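Local coordinates for hypothetical protein (Exiguobacterium sibiricum, PDB 2HKV), which is of unknown function but binds a nickel ion in a helical bundle, probably as a member of the DinB family, at residues Val13-Gly16 and Val17-Arg21; Pro29-Trp32 and Asp33-Pro36; Lys40-Val43 and Tyr44-Ala47; Tyr126-Arg129 and Ser130-Leu133. One frame throughout, in Å; residues are numbered along the deposited sequence.

Overall arrangement
The four contacts follow one another along an all-helical bundle. Contact 1 lies in helix 4-26, contact 2 in the loop that leaves it, contact 3 where that loop enters helix 43-61, and contact 4 in helix 114-138. Contacts 2 and 3 are direct neighbours, their centres about 8 Å apart, and two backbone bonds tie the loop to the helix start. Contact 4 lies about 11 Å, centre to centre, from contacts 1 and 3 and touches both, whereas contacts 1 and 2, centres about 22 Å apart, do not meet. Helix 114-138 thus packs against helix 4-26 and helix 43-61 while carrying two of the three histidine ligands of the nickel.

Contact 1. Residues Val13-Gly16 and Val17-Arg21; sequences VGVG and VRTTR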
# COMPACT_ATOMS: atom_id res chain seq x y z
N VAL A 13 3.41 -5.93 7.75
CA VAL A 13 4.37 -6.26 6.71
C VAL A 13 4.46 -7.79 6.52
O VAL A 13 4.56 -8.30 5.41
CB VAL A 13 5.79 -5.65 6.91
CG1 VAL A 13 6.67 -6.06 5.74
CG2 VAL A 13 5.76 -4.13 7.00
N GLY A 14 4.35 -8.55 7.60
CA GLY A 14 4.30 -10.03 7.47
C GLY A 14 3.11 -10.51 6.63
O GLY A 14 3.22 -11.47 5.84
N VAL A 15 1.94 -9.88 6.79
CA VAL A 15 0.79 -10.22 5.95
C VAL A 15 1.13 -9.93 4.52
O VAL A 15 0.84 -10.74 3.63
CB VAL A 15 -0.51 -9.39 6.27
CG1 VAL A 15 -1.57 -9.60 5.19
CG2 VAL A 15 -1.11 -9.69 7.69
N GLY A 16 1.63 -8.72 4.28
CA GLY A 16 2.10 -8.32 2.96
C GLY A 16 3.02 -9.33 2.33
O GLY A 16 2.87 -9.68 1.16
N VAL A 17 3.97 -9.82 3.09
CA VAL A 17 4.95 -10.75 2.56
C VAL A 17 4.33 -12.12 2.32
O VAL A 17 4.54 -12.71 1.28
CB VAL A 17 6.15 -10.87 3.52
CG1 VAL A 17 7.06 -12.08 3.13
CG2 VAL A 17 6.94 -9.55 3.53
N ARG A 18 3.55 -12.63 3.28
CA ARG A 18 2.98 -13.95 3.05
C ARG A 18 1.98 -14.01 1.89
O ARG A 18 1.98 -14.99 1.11
CB ARG A 18 2.35 -14.50 4.29
CG ARG A 18 3.40 -14.75 5.35
CD ARG A 18 2.86 -15.45 6.55
NE ARG A 18 1.74 -14.72 7.10
CZ ARG A 18 1.81 -13.83 8.09
NH1 ARG A 18 2.97 -13.53 8.71
NH2 ARG A 18 0.67 -13.24 8.47
N THR A 19 1.15 -12.99 1.77
CA THR A 19 0.24 -12.90 0.62
C THR A 19 0.98 -12.71 -0.68
O THR A 19 0.62 -13.33 -1.67
CB THR A 19 -0.83 -11.83 0.80
OG1 THR A 19 -0.23 -10.55 1.05
CG2 THR A 19 -1.82 -12.23 1.98
N THR A 20 2.05 -11.93 -0.72
CA THR A 20 2.85 -11.82 -1.92
C THR A 20 3.46 -13.14 -2.34
O THR A 20 3.45 -13.48 -3.54
CB THR A 20 3.94 -10.74 -1.80
OG1 THR A 20 3.30 -9.49 -1.55
CG2 THR A 20 4.80 -10.61 -3.08
N ARG A 21 3.96 -13.90 -1.35
CA ARG A 21 4.54 -15.21 -1.59
C ARG A 21 3.48 -16.10 -2.26
O ARG A 21 3.76 -16.78 -3.24
CB ARG A 21 5.07 -15.82 -0.28
CG ARG A 21 6.03 -16.93 -0.46
CD ARG A 21 6.29 -17.66 0.87
NE ARG A 21 6.90 -16.76 1.84
CZ ARG A 21 6.53 -16.62 3.12
NH1 ARG A 21 5.53 -17.33 3.63
NH2 ARG A 21 7.18 -15.76 3.89
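Thr19 and Thr20 turn their hydroxyls back along the helix onto carbonyl oxygens four residues earlier. In Thr19, OG1 stands between the backbone N and the carbonyl carbon (chi1 57°), and from there it donates to Val15 O at 2.8 Å. The amide Thr19 N reaches the same oxygen at 2.9 Å from the other face of its carbonyl plane, so two donors grip one acceptor. Thr20 repeats the pairing with OG1 rotated to lie beside its own backbone N: Thr20 OG1 meets Gly16 O at 2.8 Å, again across the plane from Thr20 N. Thr19 OG1 also accepts from Arg129 NH1 of helix 114-138. A valine in place of Thr19 would probably leave Arg129 NH1 without this hydroxyl acceptor, and Val15 O with the helix amide as its sole donor here.

Arg18 arches over the preceding turn. Its chain bends at the third torsion (-56°), which lays the guanidinium flat above Gly14 O, 3.4 Å beneath the plane and under its centre. Val15 N faces the same side nearer the rim, and Val15 CG2 is 4.0 Å from Arg18 NH2. On another face of the helix, buried in the bundle, Val13 CG1 and Val17 CG2 meet obliquely at 4.1 Å.

Two of these faces meet neighbouring helices, while Arg18 is exposed. Val13 and Val17 pack on Leu54 of helix 43-61 and on Trp90 of helix 82-98; Val15, Thr19 and Thr20 face Tyr126 and Arg129 of helix 114-138.

Contact 2. Residues Pro29-Trp32 and Asp33-Pro36; sequences PEDW and DKRP
The flat carboxylate of Asp31 is held at both oxygens: Lys34 NZ meets Asp31 OD1 nearly in line with the C-O bond, a salt bridge of 3.0 Å, and OD2 is hydrogen-bonded to Tyr141 OH. The carbonyl group of Asp31 is used differently. Lys34 N donates to Asp31 O at 3.1 Å from above the carbonyl plane, 64° out of it, with a bent N-H...O angle of 144°. That bond closes a type I beta turn from Asp31 to Lys34. Lys34 curls back to its partner because its chain is bent at the second (-128°) and fourth torsions, carrying CG within 3.8 Å of Asp31 O on the way. On the outside of the turn a water accepts from Asp33 N and donates to Glu30 O, 2.8 Å from the latter.

The indole of Trp32 leads away from this turn, against Ile27, Pro79 and, on helix 43-61, Tyr44 and Ala47. Backbone bonds of Trp32 with Tyr44 and of Lys34 with Val43 fasten the loop to the start of that helix, and Pro36 rests on helix 114-138.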
# COMPACT_ATOMS: atom_id res chain seq x y z
N PRO A 29 3.97 -20.38 -15.85
CA PRO A 29 5.15 -20.15 -16.70
C PRO A 29 4.90 -19.22 -17.85
O PRO A 29 5.73 -18.37 -18.14
CB PRO A 29 5.43 -21.54 -17.31
CG PRO A 29 4.19 -22.39 -16.98
CD PRO A 29 3.73 -21.83 -15.68
N GLU A 30 3.78 -19.39 -18.54
CA GLU A 30 3.50 -18.63 -19.74
C GLU A 30 3.41 -17.13 -19.49
O GLU A 30 3.59 -16.35 -20.40
CB GLU A 30 2.21 -19.13 -20.44
CG GLU A 30 0.91 -19.18 -19.56
CD GLU A 30 0.48 -20.59 -19.08
OE1 GLU A 30 0.92 -21.61 -19.66
OE2 GLU A 30 -0.33 -20.68 -18.13
N ASP A 31 3.15 -16.72 -18.24
CA ASP A 31 2.71 -15.35 -17.95
C ASP A 31 3.81 -14.36 -17.53
O ASP A 31 3.54 -13.14 -17.41
CB ASP A 31 1.62 -15.40 -16.87
CG ASP A 31 0.31 -16.01 -17.40
OD1 ASP A 31 0.05 -15.93 -18.63
OD2 ASP A 31 -0.46 -16.56 -16.59
N TRP A 32 5.01 -14.86 -17.29
CA TRP A 32 6.07 -14.03 -16.71
C TRP A 32 6.43 -12.82 -17.57
O TRP A 32 6.70 -11.76 -17.05
CB TRP A 32 7.32 -14.86 -16.44
CG TRP A 32 7.18 -15.84 -15.32
CD1 TRP A 32 7.12 -17.21 -15.43
CD2 TRP A 32 7.15 -15.55 -13.94
NE1 TRP A 32 7.04 -17.78 -14.19
CE2 TRP A 32 7.02 -16.78 -13.25
CE3 TRP A 32 7.19 -14.37 -13.20
CZ2 TRP A 32 6.98 -16.86 -11.87
CZ3 TRP A 32 7.12 -14.46 -11.81
CH2 TRP A 32 7.02 -15.70 -11.16
N ASP A 33 6.46 -12.97 -18.88
CA ASP A 33 6.79 -11.82 -19.72
C ASP A 33 5.60 -10.99 -20.18
O ASP A 33 5.78 -10.01 -20.91
CB ASP A 33 7.59 -12.28 -20.96
CG ASP A 33 8.99 -12.73 -20.59
OD1 ASP A 33 9.63 -12.01 -19.76
OD2 ASP A 33 9.42 -13.80 -21.08
N LYS A 34 4.40 -11.40 -19.81
CA LYS A 34 3.21 -10.64 -20.14
C LYS A 34 3.26 -9.24 -19.48
O LYS A 34 3.74 -9.07 -18.33
CB LYS A 34 1.93 -11.40 -19.71
CG LYS A 34 1.59 -12.62 -20.58
CD LYS A 34 0.11 -12.55 -21.07
CE LYS A 34 -0.41 -13.80 -21.84
NZ LYS A 34 0.22 -15.17 -21.50
N ARG A 35 2.76 -8.25 -20.22
CA ARG A 35 2.62 -6.87 -19.73
C ARG A 35 1.16 -6.46 -19.89
O ARG A 35 0.80 -5.91 -20.92
CB ARG A 35 3.50 -5.89 -20.53
CG ARG A 35 4.95 -6.30 -20.58
CD ARG A 35 5.83 -5.34 -21.42
NE ARG A 35 7.16 -5.21 -20.80
CZ ARG A 35 8.10 -6.16 -20.83
NH1 ARG A 35 7.89 -7.33 -21.45
NH2 ARG A 35 9.26 -5.95 -20.20
N PRO A 36 0.32 -6.76 -18.89
CA PRO A 36 -1.10 -6.47 -18.96
C PRO A 36 -1.42 -4.97 -19.07
O PRO A 36 -2.48 -4.63 -19.53
CB PRO A 36 -1.65 -7.03 -17.63
CG PRO A 36 -0.59 -7.94 -17.09
CD PRO A 36 0.70 -7.39 -17.61
O HOH W 1 6.13 -15.27 -20.45

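Contact 3. Residues Lys40-Val43 and Tyr44-Ala47; sequences KRSV and YEVA
Val46 N donates to Ser42 O at 2.9 Å, nearly straight at 170°, and so closes the first turn of the helix. Beside it, Ser42 and Glu45 form a capping box with Ser42 as the N-cap. The hydroxyl of Ser42 stands between its own backbone N and carbonyl carbon (chi1 73°), where Ser42 OG accepts from Glu45 N at 3.1 Å. In return the Glu45 chain, extended beyond CG, reaches back over the helix end, and Ser42 N donates to Glu45 OE1 at 3.1 Å from above the carboxylate plane. The remaining oxygen, OE2, is salt-bridged to Arg35 NH2.

Arg41 crosses this carboxylate without pairing with it: the guanidinium and carboxylate planes are 89° apart, and Arg41 NE is 5.7 Å from Glu45 OE1. Its aliphatic part does the touching, with Arg41 CB 3.7 Å from Val46 CG2 and Arg41 CG 3.9 Å from Glu45 CB. A water in the guanidinium plane accepts from Arg41 NE at 2.9 Å and donates to Glu45 O.

The cap opens helix 43-61, whose Val43 and Val46 pack on Tyr135 of helix 114-138. Tyr135 OH also binds Arg41 O, while Tyr44 OH reaches the loop carbonyl of Val77.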
# COMPACT_ATOMS: atom_id res chain seq x y z
N LYS A 40 4.08 -0.46 -18.90
CA LYS A 40 4.56 -0.72 -17.55
C LYS A 40 5.31 -2.04 -17.42
O LYS A 40 5.41 -2.80 -18.38
CB LYS A 40 3.36 -0.65 -16.59
CG LYS A 40 2.60 0.68 -16.67
CD LYS A 40 3.55 1.89 -16.55
CE LYS A 40 2.88 3.15 -15.99
NZ LYS A 40 3.69 4.39 -16.23
N ARG A 41 5.85 -2.29 -16.23
CA ARG A 41 6.64 -3.49 -15.92
C ARG A 41 5.86 -4.75 -16.33
O ARG A 41 4.63 -4.79 -16.27
CB ARG A 41 6.95 -3.54 -14.44
CG ARG A 41 8.21 -2.84 -13.95
CD ARG A 41 8.16 -2.71 -12.48
NE ARG A 41 9.46 -2.42 -11.90
CZ ARG A 41 9.78 -1.23 -11.38
NH1 ARG A 41 8.88 -0.26 -11.35
NH2 ARG A 41 11.00 -1.01 -10.90
N SER A 42 6.57 -5.78 -16.77
CA SER A 42 5.98 -7.09 -16.95
C SER A 42 5.65 -7.75 -15.58
O SER A 42 6.04 -7.24 -14.54
CB SER A 42 6.92 -7.99 -17.73
OG SER A 42 8.02 -8.37 -16.92
N VAL A 43 4.89 -8.86 -15.59
CA VAL A 43 4.62 -9.65 -14.40
C VAL A 43 5.92 -10.01 -13.70
O VAL A 43 6.05 -9.84 -12.47
CB VAL A 43 3.89 -10.99 -14.78
CG1 VAL A 43 3.84 -11.90 -13.62
CG2 VAL A 43 2.51 -10.71 -15.29
N TYR A 44 6.89 -10.51 -14.47
CA TYR A 44 8.12 -10.93 -13.84
C TYR A 44 8.84 -9.72 -13.23
O TYR A 44 9.38 -9.81 -12.15
CB TYR A 44 9.03 -11.67 -14.82
CG TYR A 44 10.47 -11.81 -14.36
CD1 TYR A 44 10.83 -12.74 -13.41
CD2 TYR A 44 11.47 -11.00 -14.91
CE1 TYR A 44 12.14 -12.87 -13.01
CE2 TYR A 44 12.79 -11.12 -14.52
CZ TYR A 44 13.13 -12.06 -13.58
OH TYR A 44 14.46 -12.17 -13.21
N GLU A 45 8.86 -8.60 -13.94
CA GLU A 45 9.57 -7.42 -13.43
C GLU A 45 8.92 -6.82 -12.16
O GLU A 45 9.62 -6.39 -11.27
CB GLU A 45 9.71 -6.36 -14.52
CG GLU A 45 10.65 -6.73 -15.66
CD GLU A 45 10.51 -5.81 -16.90
OE1 GLU A 45 9.60 -4.95 -16.95
OE2 GLU A 45 11.30 -5.97 -17.87
N VAL A 46 7.58 -6.83 -12.08
CA VAL A 46 6.88 -6.47 -10.83
C VAL A 46 7.28 -7.39 -9.70
O VAL A 46 7.58 -6.95 -8.60
CB VAL A 46 5.37 -6.48 -10.99
CG1 VAL A 46 4.68 -5.96 -9.70
CG2 VAL A 46 4.97 -5.53 -12.08
N ALA A 47 7.24 -8.70 -9.98
CA ALA A 47 7.63 -9.71 -9.01
C ALA A 47 9.03 -9.56 -8.46
O ALA A 47 9.21 -9.69 -7.27
CB ALA A 47 7.40 -11.14 -9.55
O HOH W 2 11.87 -4.11 -12.00

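Contact 4. Residues Tyr126-Arg129 and Ser130-Leu133; sequences YHHR and SQLL. With NI (nickel (II) ion), chain B.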
# COMPACT_ATOMS: atom_id res chain seq x y z
N TYR A 126 2.85 -2.77 -0.25
CA TYR A 126 1.41 -2.84 -0.50
C TYR A 126 1.06 -2.19 -1.82
O TYR A 126 0.21 -2.69 -2.52
CB TYR A 126 0.62 -2.23 0.69
CG TYR A 126 0.37 -3.26 1.80
CD1 TYR A 126 1.36 -3.51 2.77
CD2 TYR A 126 -0.84 -3.90 1.92
CE1 TYR A 126 1.20 -4.45 3.76
CE2 TYR A 126 -1.05 -4.82 2.92
CZ TYR A 126 -0.05 -5.05 3.88
OH TYR A 126 -0.28 -5.97 4.87
N HIS A 127 1.76 -1.12 -2.21
CA HIS A 127 1.59 -0.53 -3.56
C HIS A 127 1.82 -1.59 -4.67
O HIS A 127 1.01 -1.76 -5.57
CB HIS A 127 2.55 0.66 -3.72
CG HIS A 127 2.62 1.25 -5.11
ND1 HIS A 127 1.66 2.12 -5.58
CD2 HIS A 127 3.50 1.07 -6.11
CE1 HIS A 127 1.97 2.48 -6.83
NE2 HIS A 127 3.08 1.84 -7.18
N HIS A 128 2.95 -2.28 -4.62
CA HIS A 128 3.24 -3.22 -5.65
C HIS A 128 2.54 -4.55 -5.51
O HIS A 128 2.32 -5.20 -6.55
CB HIS A 128 4.74 -3.43 -5.86
CG HIS A 128 5.44 -2.22 -6.37
ND1 HIS A 128 5.22 -1.71 -7.63
CD2 HIS A 128 6.41 -1.47 -5.82
CE1 HIS A 128 6.04 -0.68 -7.82
NE2 HIS A 128 6.72 -0.47 -6.70
N ARG A 129 2.18 -4.99 -4.30
CA ARG A 129 1.36 -6.19 -4.15
C ARG A 129 0.03 -5.97 -4.91
O ARG A 129 -0.50 -6.85 -5.63
CB ARG A 129 1.06 -6.46 -2.71
CG ARG A 129 0.36 -7.81 -2.48
CD ARG A 129 -0.12 -8.02 -1.05
NE ARG A 129 -1.20 -7.09 -0.69
CZ ARG A 129 -2.07 -7.29 0.29
NH1 ARG A 129 -1.98 -8.35 1.06
NH2 ARG A 129 -2.98 -6.37 0.52
N SER A 130 -0.54 -4.76 -4.75
CA SER A 130 -1.78 -4.39 -5.46
C SER A 130 -1.59 -4.45 -6.97
O SER A 130 -2.47 -5.00 -7.73
CB SER A 130 -2.22 -2.98 -5.06
OG SER A 130 -3.52 -2.70 -5.55
N GLN A 131 -0.47 -3.91 -7.46
CA GLN A 131 -0.17 -3.94 -8.89
C GLN A 131 -0.18 -5.40 -9.39
O GLN A 131 -0.80 -5.71 -10.45
CB GLN A 131 1.19 -3.35 -9.14
CG GLN A 131 1.53 -3.14 -10.56
CD GLN A 131 2.80 -2.34 -10.74
OE1 GLN A 131 3.45 -1.95 -9.77
NE2 GLN A 131 3.15 -2.04 -12.01
N LEU A 132 0.53 -6.27 -8.66
CA LEU A 132 0.65 -7.68 -9.07
C LEU A 132 -0.72 -8.30 -9.07
O LEU A 132 -1.09 -9.02 -10.02
CB LEU A 132 1.62 -8.48 -8.17
CG LEU A 132 1.77 -9.97 -8.55
CD1 LEU A 132 2.24 -10.16 -10.06
CD2 LEU A 132 2.68 -10.65 -7.48
N LEU A 133 -1.51 -7.99 -8.05
CA LEU A 133 -2.86 -8.53 -7.99
C LEU A 133 -3.71 -8.08 -9.23
O LEU A 133 -4.44 -8.91 -9.88
CB LEU A 133 -3.53 -8.10 -6.70
CG LEU A 133 -4.97 -8.56 -6.44
CD1 LEU A 133 -4.96 -9.98 -5.92
CD2 LEU A 133 -5.60 -7.58 -5.39
NI NI B . 8.45 0.65 -6.59
O HOH W 3 2.94 0.77 -9.89
O HOH W 4 8.42 1.04 -8.81
O HOH W 5 10.12 1.88 -6.62
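His128 ND1 donates to Gln131 OE1 at 2.8 Å, at the ring edge and close to its plane. Gln131 lies alongside the ring, pointing the same way, with amide and ring planes only 26° apart; CG anti to the backbone N (chi1 -171°) and an extended chain put OE1 there. Gln131 NE2 is bonded to Tyr135 OH, which helps fix the amide's rotation. A leucine in place of Gln131 would probably leave His128 ND1 without its acceptor and the metal-binding ring freer to turn. One face of the His128 ring is occupied by His127 CD2, 3.5 Å above its centre.

Arg129 CB packs on Ser130 N at 3.1 Å. Its chain bends at the third torsion, and Tyr126 CE2 rests 3.4 Å over the Arg129 guanidinium, toward the rim. Beyond its bond to Thr19, Arg129 reaches Leu147 O and makes a cation-pi contact with Phe148. Ser130 CB lies 3.5 Å from Tyr126 O, while Ser130 OG binds His127 O of the second subunit.

His128 NE2 coordinates nickel at 2.1 Å; His49, His124, two waters and one further atom complete six ligands. This three-histidine site fits the DinB bundle, with Gln131 in its second shell.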